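Local coordinates for ribosome-associated factor Y (Coxiella burnetii, PDB 3TQM), which probably acts as a short-type hibernation factor, associating with 100S ribosomes, which are dimers of 70S ribosomes, and thereby taking part in the regulation of translation, at residues 15-20 with 70-74; 21-25 with 74-78; 46-51 with 64-70. All coordinates share one frame; numbering follows the deposited sequence.

Overall arrangement
From the N terminus the chain runs through strand 2-8 into helix 14-24, whose first half enters contact 1 and whose end enters contact 2. Strands 36-44, 47-56 and 59-65 follow, and contact 3 pairs the start of strand 47-56 with the end of strand 59-65 and the turn beyond it, closing a short hairpin. Helix 70-89 then returns to helix 14-24, so contacts 1 and 2 close long loops within which contact 3 is nested. Contacts 1 and 2 share Val74, and Met70 belongs to both contacts 1 and 3. Thr73 packs on Val50 and hydrogen-bonds Lys48 and Ser67, tying the helix pair to the hairpin.

Contact 1: residues 15-20 with 70-74; sequences ALRELT and MYKTV. With SO4 (sulfate ion), chain E.
Leu16 puts its CD1 methyl squarely over the ring of Tyr71, a CH-pi contact 3.8 Å from the ring centroid and only 6° off the ring normal. The other methyl, CD2, presses on CG of selenomethionine Met70 at 3.5 Å. With its CG anti to the backbone N (chi1 180°), the branched leucine reaches both partners at once. Leu19 CG lies at the edge of the Tyr71 ring, while Leu19 CD1 touches Val74 CG1 at 3.9 Å. Buried Thr20 turns its hydroxyl back on its own helix: OG1 donates to Leu16 O, which also accepts a bond from Thr20 N. With the polar group satisfied in this way, a threonine can pack against Val74 CG2 (3.5 Å from OG1). The outer side, where Ala15 and Tyr71 are exposed, is open to solvent. There the methyl of Ala15 meets Tyr71 OH, and that hydroxyl makes a weak, 3.5 Å hydrogen bond to O1 of a sulfate, probably from the crystallisation liquor and bound also by Ser13. Segments 15-20 and 70-74 run nearly parallel (13°); their helices lie on one face of the four-stranded sheet in the beta-alpha-beta-beta-beta-alpha fold of the HPF/YfiA family.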
ATOM      1  N   ALA A  15       1.342  -3.534 -15.346  1.00 30.28           N
ATOM      2  CA  ALA A  15       0.179  -4.256 -14.845  1.00 29.07           C
ATOM      3  C   ALA A  15       0.102  -4.188 -13.323  1.00 27.27           C
ATOM      4  O   ALA A  15      -0.971  -3.986 -12.757  1.00 28.52           O
ATOM      5  CB  ALA A  15       0.208  -5.697 -15.312  1.00 28.75           C
ATOM      6  N   LEU A  16       1.241  -4.361 -12.663  1.00 25.36           N
ATOM      7  CA  LEU A  16       1.283  -4.311 -11.208  1.00 24.21           C
ATOM      8  C   LEU A  16       1.021  -2.888 -10.732  1.00 24.06           C
ATOM      9  O   LEU A  16       0.465  -2.673  -9.656  1.00 24.95           O
ATOM     10  CB  LEU A  16       2.635  -4.805 -10.686  1.00 22.29           C
ATOM     11  CG  LEU A  16       2.823  -4.796  -9.169  1.00 21.41           C
ATOM     12  CD1 LEU A  16       1.854  -5.759  -8.501  1.00 10.85           C
ATOM     13  CD2 LEU A  16       4.258  -5.145  -8.816  1.00 21.84           C
ATOM     14  N   ARG A  17       1.424  -1.921 -11.547  1.00 23.64           N
ATOM     15  CA  ARG A  17       1.222  -0.521 -11.226  1.00 23.72           C
ATOM     16  C   ARG A  17      -0.254  -0.159 -11.299  1.00 24.71           C
ATOM     17  O   ARG A  17      -0.776   0.539 -10.430  1.00 21.91           O
ATOM     18  CB  ARG A  17       2.020   0.359 -12.182  1.00 24.39           C
ATOM     19  CG  ARG A  17       1.950   1.827 -11.833  1.00 25.34           C
ATOM     20  CD  ARG A  17       2.971   2.623 -12.608  1.00 28.47           C
ATOM     21  NE  ARG A  17       3.090   3.965 -12.058  1.00 36.64           N
ATOM     22  CZ  ARG A  17       3.903   4.288 -11.058  1.00 41.85           C
ATOM     23  NH1 ARG A  17       4.675   3.364 -10.502  1.00 42.95           N
ATOM     24  NH2 ARG A  17       3.947   5.536 -10.612  1.00 46.94           N
ATOM     25  N   GLU A  18      -0.919  -0.632 -12.346  1.00 26.02           N
ATOM     26  CA  GLU A  18      -2.343  -0.382 -12.522  1.00 27.19           C
ATOM     27  C   GLU A  18      -3.149  -1.086 -11.440  1.00 26.12           C
ATOM     28  O   GLU A  18      -4.041  -0.494 -10.834  1.00 26.93           O
ATOM     29  CB  GLU A  18      -2.810  -0.840 -13.903  1.00 29.37           C
ATOM     30  CG  GLU A  18      -4.307  -0.711 -14.115  1.00 33.17           C
ATOM     31  CD  GLU A  18      -4.739  -1.134 -15.503  1.00 38.28           C
ATOM     32  OE1 GLU A  18      -4.103  -2.046 -16.073  1.00 39.71           O
ATOM     33  OE2 GLU A  18      -5.709  -0.548 -16.027  1.00 41.15           O
ATOM     34  N   LEU A  19      -2.823  -2.352 -11.205  1.00 23.18           N
ATOM     35  CA  LEU A  19      -3.493  -3.149 -10.183  1.00 22.03           C
ATOM     36  C   LEU A  19      -3.445  -2.471  -8.815  1.00 24.12           C
ATOM     37  O   LEU A  19      -4.451  -2.397  -8.110  1.00 25.28           O
ATOM     38  CB  LEU A  19      -2.860  -4.538 -10.099  1.00 20.74           C
ATOM     39  CG  LEU A  19      -3.483  -5.566  -9.147  1.00 21.47           C
ATOM     40  CD1 LEU A  19      -2.984  -5.410  -7.711  1.00 18.97           C
ATOM     41  CD2 LEU A  19      -5.005  -5.510  -9.208  1.00 22.78           C
ATOM     42  N   THR A  20      -2.270  -1.974  -8.442  1.00 22.96           N
ATOM     43  CA  THR A  20      -2.096  -1.347  -7.139  1.00 20.91           C
ATOM     44  C   THR A  20      -2.871  -0.039  -7.063  1.00 22.55           C
ATOM     45  O   THR A  20      -3.446   0.292  -6.029  1.00 20.50           O
ATOM     46  CB  THR A  20      -0.611  -1.083  -6.830  1.00 18.21           C
ATOM     47  OG1 THR A  20       0.113  -2.320  -6.872  1.00 18.92           O
ATOM     48  CG2 THR A  20      -0.464  -0.463  -5.451  1.00 13.11           C
HETATM   49  N   MSE A  70       4.077 -10.954  -5.803  1.00 17.43           N
HETATM   50  CA  MSE A  70       3.941  -9.517  -5.605  1.00 18.89           C
HETATM   51  C   MSE A  70       2.490  -9.054  -5.675  1.00 26.09           C
HETATM   52  O   MSE A  70       2.067  -8.187  -4.910  1.00 29.03           O
HETATM   53  CB  MSE A  70       4.784  -8.750  -6.625  1.00 15.49           C
HETATM   54  CG  MSE A  70       5.031  -7.311  -6.229  1.00 14.18           C
HETATM   55 SE   MSE A  70       6.268  -7.130  -4.729  1.00 30.19          SE
HETATM   56  CE  MSE A  70       7.941  -7.396  -5.691  1.00 30.03           C
ATOM     57  N   TYR A  71       1.731  -9.629  -6.602  1.00 28.19           N
ATOM     58  CA  TYR A  71       0.320  -9.287  -6.742  1.00 25.74           C
ATOM     59  C   TYR A  71      -0.456  -9.694  -5.493  1.00 24.29           C
ATOM     60  O   TYR A  71      -1.306  -8.946  -5.008  1.00 20.99           O
ATOM     61  CB  TYR A  71      -0.277  -9.954  -7.980  1.00 26.50           C
ATOM     62  CG  TYR A  71       0.138  -9.313  -9.287  1.00 29.26           C
ATOM     63  CD1 TYR A  71      -0.682  -8.385  -9.919  1.00 29.71           C
ATOM     64  CD2 TYR A  71       1.347  -9.639  -9.891  1.00 27.79           C
ATOM     65  CE1 TYR A  71      -0.310  -7.800 -11.117  1.00 29.61           C
ATOM     66  CE2 TYR A  71       1.726  -9.055 -11.086  1.00 28.15           C
ATOM     67  CZ  TYR A  71       0.893  -8.138 -11.693  1.00 29.34           C
ATOM     68  OH  TYR A  71       1.270  -7.557 -12.883  1.00 29.43           O
ATOM     69  N   LYS A  72      -0.156 -10.880  -4.977  1.00 26.93           N
ATOM     70  CA  LYS A  72      -0.795 -11.372  -3.765  1.00 29.84           C
ATOM     71  C   LYS A  72      -0.414 -10.503  -2.566  1.00 31.08           C
ATOM     72  O   LYS A  72      -1.229 -10.266  -1.674  1.00 32.88           O
ATOM     73  CB  LYS A  72      -0.399 -12.825  -3.505  1.00 34.49           C
ATOM     74  CG  LYS A  72      -1.248 -13.513  -2.450  1.00 41.35           C
ATOM     75  CD  LYS A  72      -0.737 -14.912  -2.148  1.00 46.58           C
ATOM     76  CE  LYS A  72      -1.719 -15.675  -1.274  1.00 51.05           C
ATOM     77  NZ  LYS A  72      -2.083 -14.906  -0.051  1.00 52.78           N
ATOM     78  N   THR A  73       0.828 -10.025  -2.557  1.00 28.44           N
ATOM     79  CA  THR A  73       1.317  -9.176  -1.476  1.00 24.92           C
ATOM     80  C   THR A  73       0.545  -7.863  -1.407  1.00 24.29           C
ATOM     81  O   THR A  73       0.157  -7.417  -0.329  1.00 21.08           O
ATOM     82  CB  THR A  73       2.817  -8.860  -1.632  1.00 22.69           C
ATOM     83  OG1 THR A  73       3.559 -10.083  -1.705  1.00 20.81           O
ATOM     84  CG2 THR A  73       3.307  -8.039  -0.451  1.00 22.22           C
ATOM     85  N   VAL A  74       0.334  -7.243  -2.565  1.00 27.20           N
ATOM     86  CA  VAL A  74      -0.436  -6.006  -2.642  1.00 26.62           C
ATOM     87  C   VAL A  74      -1.793  -6.201  -1.988  1.00 25.85           C
ATOM     88  O   VAL A  74      -2.221  -5.395  -1.161  1.00 25.24           O
ATOM     89  CB  VAL A  74      -0.640  -5.553  -4.097  1.00 26.88           C
ATOM     90  CG1 VAL A  74      -1.711  -4.475  -4.172  1.00 29.19           C
ATOM     91  CG2 VAL A  74       0.674  -5.056  -4.688  1.00 26.97           C
TER
HETATM   92  S   SO4 E  97       5.503  -9.047 -13.087  1.00 75.03           S
HETATM   93  O1  SO4 E  97       4.669  -8.075 -12.386  1.00 72.96           O
HETATM   94  O2  SO4 E  97       4.770  -9.611 -14.219  1.00 74.87           O
HETATM   95  O3  SO4 E  97       6.705  -8.379 -13.573  1.00 76.21           O
HETATM   96  O4  SO4 E  97       5.879 -10.120 -12.173  1.00 74.83           O

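Contact 2: residues 21-25 with 74-78; sequences EKKLH and VDLLM
Lys23 and Leu24, near the end of helix 14-24, meet Val74, Asp75 and Met78 of helix 70-89 in a largely buried helix-helix contact that is apolar beside the sheet and bridged by one ion pair farther from it. The ion pair joins Lys23 NZ to Asp75 OD1 at 2.7 Å, a hydrogen-bonded salt bridge. The ammonium comes to OD1 on its anti side and stands 23° out of the carboxylate plane. The lysine chain is extended beyond CG (chi2 -174°), which spans the gap between the helices, and it crosses the aspartate side chain at about a right angle. A lysine suits this partly exposed place because its methylenes can lie on apolar neighbours while its charge reaches Asp75: CD passes 4.1 Å from Met78 CG and 4.2 Å from Val74 CG1. Asp75 has a second, weak partner, since OD2 is hydrogen-bonded to His79 one turn further along the same helix; the two bonds together would tend to hold the carboxylate in one orientation.

In the beta-alpha-beta-beta-beta-alpha fold of this ribosome-associated family both helices lie on the same face of the sheet, and the buried half of the contact packs between the helices and the sheet. Here Leu24 CD2 approaches the selenium of selenomethionine Met78, SE, at 3.7 Å, and the Met78 CE methyl at 3.9 Å. The Met78 chain is bent at chi2 (-59°) and again at chi3, curling its end toward the leucine; such a flexible, unbranched side chain can adapt to its neighbours. Leu24 rests in turn on Ile3, Ile37 and Ile39, and Val74 on Phe41, residues of the two neighbouring strands 2-8 and 36-44.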
ATOM      1  N   GLU A  21      -2.880   0.701  -8.166  1.00 26.52           N
ATOM      2  CA  GLU A  21      -3.616   1.957  -8.244  1.00 29.28           C
ATOM      3  C   GLU A  21      -5.105   1.763  -7.976  1.00 27.30           C
ATOM      4  O   GLU A  21      -5.678   2.434  -7.120  1.00 28.57           O
ATOM      5  CB  GLU A  21      -3.427   2.612  -9.613  1.00 33.97           C
ATOM      6  CG  GLU A  21      -2.174   3.457  -9.737  1.00 35.67           C
ATOM      7  CD  GLU A  21      -2.045   4.098 -11.104  1.00 39.43           C
ATOM      8  OE1 GLU A  21      -2.976   3.949 -11.925  1.00 41.97           O
ATOM      9  OE2 GLU A  21      -1.011   4.750 -11.359  1.00 40.52           O
ATOM     10  N   LYS A  22      -5.725   0.844  -8.708  1.00 25.88           N
ATOM     11  CA  LYS A  22      -7.168   0.657  -8.622  1.00 30.65           C
ATOM     12  C   LYS A  22      -7.605   0.117  -7.263  1.00 33.12           C
ATOM     13  O   LYS A  22      -8.711   0.403  -6.804  1.00 36.76           O
ATOM     14  CB  LYS A  22      -7.675  -0.251  -9.746  1.00 32.81           C
ATOM     15  CG  LYS A  22      -7.471  -1.728  -9.499  1.00 33.35           C
ATOM     16  CD  LYS A  22      -8.308  -2.552 -10.461  1.00 38.09           C
ATOM     17  CE  LYS A  22      -8.239  -4.031 -10.120  1.00 40.19           C
ATOM     18  NZ  LYS A  22      -9.163  -4.842 -10.960  1.00 43.50           N
ATOM     19  N   LYS A  23      -6.738  -0.656  -6.618  1.00 30.17           N
ATOM     20  CA  LYS A  23      -7.049  -1.183  -5.293  1.00 30.46           C
ATOM     21  C   LYS A  23      -6.968  -0.101  -4.219  1.00 28.45           C
ATOM     22  O   LYS A  23      -7.739  -0.109  -3.262  1.00 24.82           O
ATOM     23  CB  LYS A  23      -6.137  -2.356  -4.938  1.00 31.18           C
ATOM     24  CG  LYS A  23      -6.663  -3.697  -5.403  1.00 35.32           C
ATOM     25  CD  LYS A  23      -5.789  -4.829  -4.895  1.00 37.98           C
ATOM     26  CE  LYS A  23      -6.325  -6.178  -5.341  1.00 42.63           C
ATOM     27  NZ  LYS A  23      -5.250  -7.213  -5.335  1.00 44.45           N
ATOM     28  N   LEU A  24      -6.030   0.824  -4.378  1.00 29.58           N
ATOM     29  CA  LEU A  24      -5.895   1.932  -3.445  1.00 29.87           C
ATOM     30  C   LEU A  24      -7.082   2.871  -3.568  1.00 36.01           C
ATOM     31  O   LEU A  24      -7.528   3.459  -2.586  1.00 38.83           O
ATOM     32  CB  LEU A  24      -4.594   2.692  -3.695  1.00 27.13           C
ATOM     33  CG  LEU A  24      -3.321   2.056  -3.144  1.00 22.86           C
ATOM     34  CD1 LEU A  24      -2.107   2.810  -3.643  1.00 23.91           C
ATOM     35  CD2 LEU A  24      -3.360   2.042  -1.627  1.00 20.87           C
ATOM     36  N   HIS A  25      -7.590   3.010  -4.788  1.00 37.36           N
ATOM     37  CA  HIS A  25      -8.741   3.868  -5.039  1.00 40.02           C
ATOM     38  C   HIS A  25     -10.032   3.240  -4.519  1.00 37.45           C
ATOM     39  O   HIS A  25     -11.095   3.862  -4.558  1.00 39.72           O
ATOM     40  CB  HIS A  25      -8.861   4.180  -6.533  1.00 43.81           C
ATOM     41  CG  HIS A  25      -7.770   5.062  -7.053  1.00 46.41           C
ATOM     42  ND1 HIS A  25      -7.323   6.173  -6.370  1.00 46.09           N
ATOM     43  CD2 HIS A  25      -7.032   4.996  -8.187  1.00 47.56           C
ATOM     44  CE1 HIS A  25      -6.360   6.755  -7.062  1.00 45.73           C
ATOM     45  NE2 HIS A  25      -6.163   6.061  -8.169  1.00 46.86           N
ATOM     46  N   VAL A  74       0.334  -7.243  -2.565  1.00 27.20           N
ATOM     47  CA  VAL A  74      -0.436  -6.006  -2.642  1.00 26.62           C
ATOM     48  C   VAL A  74      -1.793  -6.201  -1.988  1.00 25.85           C
ATOM     49  O   VAL A  74      -2.221  -5.395  -1.161  1.00 25.24           O
ATOM     50  CB  VAL A  74      -0.640  -5.553  -4.097  1.00 26.88           C
ATOM     51  CG1 VAL A  74      -1.711  -4.475  -4.172  1.00 29.19           C
ATOM     52  CG2 VAL A  74       0.674  -5.056  -4.688  1.00 26.97           C
ATOM     53  N   ASP A  75      -2.459  -7.287  -2.359  1.00 27.87           N
ATOM     54  CA  ASP A  75      -3.767  -7.619  -1.814  1.00 30.12           C
ATOM     55  C   ASP A  75      -3.715  -7.684  -0.291  1.00 23.53           C
ATOM     56  O   ASP A  75      -4.599  -7.166   0.389  1.00 19.33           O
ATOM     57  CB  ASP A  75      -4.250  -8.955  -2.380  1.00 37.05           C
ATOM     58  CG  ASP A  75      -5.760  -9.067  -2.401  1.00 45.65           C
ATOM     59  OD1 ASP A  75      -6.356  -8.846  -3.476  1.00 50.17           O
ATOM     60  OD2 ASP A  75      -6.353  -9.368  -1.345  1.00 47.90           O
ATOM     61  N   LEU A  76      -2.673  -8.318   0.237  1.00 24.61           N
ATOM     62  CA  LEU A  76      -2.498  -8.440   1.682  1.00 28.01           C
ATOM     63  C   LEU A  76      -2.300  -7.081   2.348  1.00 27.86           C
ATOM     64  O   LEU A  76      -2.867  -6.810   3.407  1.00 26.39           O
ATOM     65  CB  LEU A  76      -1.319  -9.362   2.004  1.00 28.21           C
ATOM     66  CG  LEU A  76      -1.600 -10.865   2.133  1.00 28.88           C
ATOM     67  CD1 LEU A  76      -2.434 -11.377   0.971  1.00 28.99           C
ATOM     68  CD2 LEU A  76      -0.297 -11.643   2.253  1.00 26.82           C
ATOM     69  N   LEU A  77      -1.491  -6.232   1.722  1.00 28.38           N
ATOM     70  CA  LEU A  77      -1.189  -4.915   2.272  1.00 26.19           C
ATOM     71  C   LEU A  77      -2.442  -4.049   2.363  1.00 27.93           C
ATOM     72  O   LEU A  77      -2.565  -3.219   3.265  1.00 29.47           O
ATOM     73  CB  LEU A  77      -0.124  -4.211   1.432  1.00 22.00           C
ATOM     74  CG  LEU A  77       0.333  -2.842   1.942  1.00 21.42           C
ATOM     75  CD1 LEU A  77       0.866  -2.945   3.362  1.00 18.07           C
ATOM     76  CD2 LEU A  77       1.381  -2.244   1.019  1.00 22.58           C
HETATM   77  N   MSE A  78      -3.366  -4.242   1.426  1.00 25.18           N
HETATM   78  CA  MSE A  78      -4.619  -3.496   1.436  1.00 22.18           C
HETATM   79  C   MSE A  78      -5.437  -3.808   2.688  1.00 20.86           C
HETATM   80  O   MSE A  78      -6.008  -2.910   3.303  1.00 19.57           O
HETATM   81  CB  MSE A  78      -5.441  -3.789   0.180  1.00 21.26           C
HETATM   82  CG  MSE A  78      -4.764  -3.418  -1.132  1.00 21.08           C
HETATM   83 SE   MSE A  78      -4.281  -1.528  -1.272  1.00 34.72          SE
HETATM   84  CE  MSE A  78      -2.398  -1.655  -0.787  1.00 27.57           C
TER

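Contact 3: residues 46-51 with 64-70; sequences LKKIVD and QAESDDM
Val50 and Ala65 form the antiparallel hydrogen-bonded pair at the heart of this contact: Val50 N donates to Ala65 O at 2.9 Å, and Ala65 N returns the bond to Val50 O at 3.1 Å. Two residues along, Lys48 N reaches Ser67 O at 2.7 Å, nearly along the C=O axis. Lys48 O turns to the helix instead, being hydrogen-bonded to Thr73 OG1. The same threonine hydroxyl bonds Ser67 OG, which also takes a weak bond from Asp69 N, and small hydroxyl side chains suit this tight corner. Asp69, at the N-cap position, offers OD1 to Tyr71 N at the start of the helix. Lys48 NZ makes a weak, 3.5 Å bond to Asp68 O.

On the outer face Lys47 and Glu66 have opposite charges that stay beyond salt-bridge range; a water joins them, accepting from Lys47 NZ at 2.8 Å and donating to Glu66 OE1 at 2.9 Å. Between them and Gln64 sits Ile49, whose CG2 lies 3.6 Å from Gln64 CG and whose CG1 runs alongside Glu66 CB, so the aliphatic parts of these polar residues shelter it. On the helix-facing side Val50 CG2 touches the selenium of selenomethionine Met70 at 3.5 Å. CG2, anti to the carbonyl carbon, is the branch turned to Met70; a beta-branched valine suits a strand facing the core. This is a beta hairpin whose second strand, at an edge of the sheet, passes through a turn into the last helix, N-capped by Asp69, of the beta-alpha-beta-beta-beta-alpha fold.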
ATOM      1  N   LEU A  46      13.026 -15.042  -2.001  1.00 31.15           N
ATOM      2  CA  LEU A  46      11.714 -15.499  -2.452  1.00 31.06           C
ATOM      3  C   LEU A  46      10.588 -14.612  -1.930  1.00 30.58           C
ATOM      4  O   LEU A  46       9.434 -14.763  -2.328  1.00 30.00           O
ATOM      5  CB  LEU A  46      11.472 -16.950  -2.029  1.00 30.58           C
ATOM      6  CG  LEU A  46      12.361 -18.017  -2.666  1.00 32.80           C
ATOM      7  CD1 LEU A  46      12.138 -19.361  -1.994  1.00 34.94           C
ATOM      8  CD2 LEU A  46      12.105 -18.111  -4.164  1.00 30.91           C
ATOM      9  N   LYS A  47      10.929 -13.686  -1.038  1.00 31.78           N
ATOM     10  CA  LYS A  47       9.932 -12.821  -0.415  1.00 31.62           C
ATOM     11  C   LYS A  47       9.614 -11.596  -1.273  1.00 32.04           C
ATOM     12  O   LYS A  47      10.504 -10.822  -1.630  1.00 31.73           O
ATOM     13  CB  LYS A  47      10.384 -12.392   0.986  1.00 32.13           C
ATOM     14  CG  LYS A  47      10.577 -13.556   1.953  1.00 36.86           C
ATOM     15  CD  LYS A  47      10.808 -13.076   3.384  1.00 42.25           C
ATOM     16  CE  LYS A  47      12.047 -12.199   3.493  1.00 45.11           C
ATOM     17  NZ  LYS A  47      12.299 -11.745   4.891  1.00 45.01           N
ATOM     18  N   LYS A  48       8.337 -11.437  -1.605  1.00 31.92           N
ATOM     19  CA  LYS A  48       7.866 -10.283  -2.358  1.00 30.63           C
ATOM     20  C   LYS A  48       7.237  -9.276  -1.405  1.00 29.25           C
ATOM     21  O   LYS A  48       6.020  -9.274  -1.210  1.00 29.98           O
ATOM     22  CB  LYS A  48       6.834 -10.707  -3.406  1.00 29.15           C
ATOM     23  CG  LYS A  48       7.333 -11.750  -4.391  1.00 31.41           C
ATOM     24  CD  LYS A  48       8.617 -11.298  -5.064  1.00 35.24           C
ATOM     25  CE  LYS A  48       9.012 -12.245  -6.189  1.00 38.13           C
ATOM     26  NZ  LYS A  48       9.145 -13.648  -5.711  1.00 40.27           N
ATOM     27  N   ILE A  49       8.066  -8.422  -0.814  1.00 26.51           N
ATOM     28  CA  ILE A  49       7.591  -7.450   0.170  1.00 23.37           C
ATOM     29  C   ILE A  49       7.039  -6.176  -0.464  1.00 21.84           C
ATOM     30  O   ILE A  49       7.646  -5.605  -1.373  1.00 22.31           O
ATOM     31  CB  ILE A  49       8.706  -7.054   1.153  1.00 22.30           C
ATOM     32  CG1 ILE A  49       9.249  -8.285   1.879  1.00 23.29           C
ATOM     33  CG2 ILE A  49       8.202  -6.027   2.145  1.00 21.83           C
ATOM     34  CD1 ILE A  49      10.453  -8.902   1.215  1.00 24.09           C
ATOM     35  N   VAL A  50       5.884  -5.734   0.024  1.00 19.84           N
ATOM     36  CA  VAL A  50       5.340  -4.437  -0.367  1.00 22.62           C
ATOM     37  C   VAL A  50       5.090  -3.596   0.886  1.00 26.00           C
ATOM     38  O   VAL A  50       4.441  -4.045   1.828  1.00 28.10           O
ATOM     39  CB  VAL A  50       4.040  -4.574  -1.187  1.00 21.34           C
ATOM     40  CG1 VAL A  50       3.498  -3.204  -1.561  1.00 18.91           C
ATOM     41  CG2 VAL A  50       4.293  -5.399  -2.441  1.00 22.50           C
ATOM     42  N   ASP A  51       5.622  -2.378   0.891  1.00 27.41           N
ATOM     43  CA  ASP A  51       5.532  -1.494   2.046  1.00 28.25           C
ATOM     44  C   ASP A  51       4.807  -0.203   1.666  1.00 22.98           C
ATOM     45  O   ASP A  51       4.919   0.271   0.534  1.00 19.08           O
ATOM     46  CB  ASP A  51       6.936  -1.192   2.578  1.00 38.59           C
ATOM     47  CG  ASP A  51       6.920  -0.490   3.923  1.00 50.78           C
ATOM     48  OD1 ASP A  51       5.833  -0.366   4.528  1.00 54.26           O
ATOM     49  OD2 ASP A  51       8.004  -0.070   4.385  1.00 55.86           O
ATOM     50  N   GLN A  64       3.258  -3.083   6.231  1.00 28.61           N
ATOM     51  CA  GLN A  64       4.084  -3.936   5.382  1.00 28.13           C
ATOM     52  C   GLN A  64       3.530  -5.357   5.306  1.00 26.93           C
ATOM     53  O   GLN A  64       3.049  -5.896   6.300  1.00 27.88           O
ATOM     54  CB  GLN A  64       5.523  -3.968   5.896  1.00 29.08           C
ATOM     55  CG  GLN A  64       6.496  -4.684   4.973  1.00 33.42           C
ATOM     56  CD  GLN A  64       7.847  -4.926   5.618  1.00 36.83           C
ATOM     57  OE1 GLN A  64       7.952  -5.628   6.624  1.00 39.10           O
ATOM     58  NE2 GLN A  64       8.890  -4.339   5.044  1.00 37.03           N
ATOM     59  N   ALA A  65       3.602  -5.955   4.121  1.00 23.93           N
ATOM     60  CA  ALA A  65       3.172  -7.334   3.923  1.00 22.86           C
ATOM     61  C   ALA A  65       4.109  -8.035   2.949  1.00 23.38           C
ATOM     62  O   ALA A  65       4.874  -7.380   2.240  1.00 23.65           O
ATOM     63  CB  ALA A  65       1.741  -7.379   3.414  1.00 21.33           C
ATOM     64  N   GLU A  66       4.047  -9.362   2.915  1.00 24.34           N
ATOM     65  CA  GLU A  66       4.935 -10.139   2.058  1.00 25.25           C
ATOM     66  C   GLU A  66       4.335 -11.488   1.679  1.00 22.63           C
ATOM     67  O   GLU A  66       3.463 -12.008   2.367  1.00 21.76           O
ATOM     68  CB  GLU A  66       6.291 -10.347   2.740  1.00 29.14           C
ATOM     69  CG  GLU A  66       6.250 -11.298   3.926  1.00 33.28           C
ATOM     70  CD  GLU A  66       7.610 -11.488   4.577  1.00 39.21           C
ATOM     71  OE1 GLU A  66       8.314 -10.480   4.800  1.00 43.11           O
ATOM     72  OE2 GLU A  66       7.977 -12.648   4.862  1.00 38.57           O
ATOM     73  N   SER A  67       4.822 -12.046   0.578  1.00 23.30           N
ATOM     74  CA  SER A  67       4.409 -13.363   0.110  1.00 23.41           C
ATOM     75  C   SER A  67       5.304 -13.775  -1.051  1.00 23.60           C
ATOM     76  O   SER A  67       6.261 -13.085  -1.371  1.00 25.37           O
ATOM     77  CB  SER A  67       2.940 -13.350  -0.326  1.00 26.99           C
ATOM     78  OG  SER A  67       2.751 -12.535  -1.480  1.00 31.43           O
ATOM     79  N   ASP A  68       4.995 -14.903  -1.675  1.00 24.19           N
ATOM     80  CA  ASP A  68       5.801 -15.399  -2.787  1.00 25.39           C
ATOM     81  C   ASP A  68       5.388 -14.755  -4.103  1.00 23.43           C
ATOM     82  O   ASP A  68       5.984 -15.014  -5.149  1.00 25.80           O
ATOM     83  CB  ASP A  68       5.685 -16.919  -2.895  1.00 28.90           C
ATOM     84  CG  ASP A  68       4.247 -17.382  -2.989  1.00 35.62           C
ATOM     85  OD1 ASP A  68       3.379 -16.559  -3.363  1.00 37.37           O
ATOM     86  OD2 ASP A  68       3.983 -18.566  -2.695  1.00 39.98           O
ATOM     87  N   ASP A  69       4.361 -13.918  -4.043  1.00 21.92           N
ATOM     88  CA  ASP A  69       3.819 -13.295  -5.243  1.00 22.23           C
ATOM     89  C   ASP A  69       3.494 -11.829  -4.990  1.00 19.53           C
ATOM     90  O   ASP A  69       2.729 -11.501  -4.083  1.00 20.41           O
ATOM     91  CB  ASP A  69       2.573 -14.052  -5.713  1.00 24.10           C
ATOM     92  CG  ASP A  69       1.956 -13.447  -6.956  1.00 29.48           C
ATOM     93  OD1 ASP A  69       2.583 -12.558  -7.568  1.00 32.78           O
ATOM     94  OD2 ASP A  69       0.842 -13.867  -7.329  1.00 32.12           O
HETATM   95  N   MSE A  70       4.077 -10.954  -5.803  1.00 17.43           N
HETATM   96  CA  MSE A  70       3.941  -9.517  -5.605  1.00 18.89           C
HETATM   97  C   MSE A  70       2.490  -9.054  -5.675  1.00 26.09           C
HETATM   98  O   MSE A  70       2.067  -8.187  -4.910  1.00 29.03           O
HETATM   99  CB  MSE A  70       4.784  -8.750  -6.625  1.00 15.49           C
HETATM  100  CG  MSE A  70       5.031  -7.311  -6.229  1.00 14.18           C
HETATM  101 SE   MSE A  70       6.268  -7.130  -4.729  1.00 30.19          SE
HETATM  102  CE  MSE A  70       7.941  -7.396  -5.691  1.00 30.03           C
TER
HETATM  103  O   HOH W   1      10.843  -9.600   5.994  1.00 34.36           O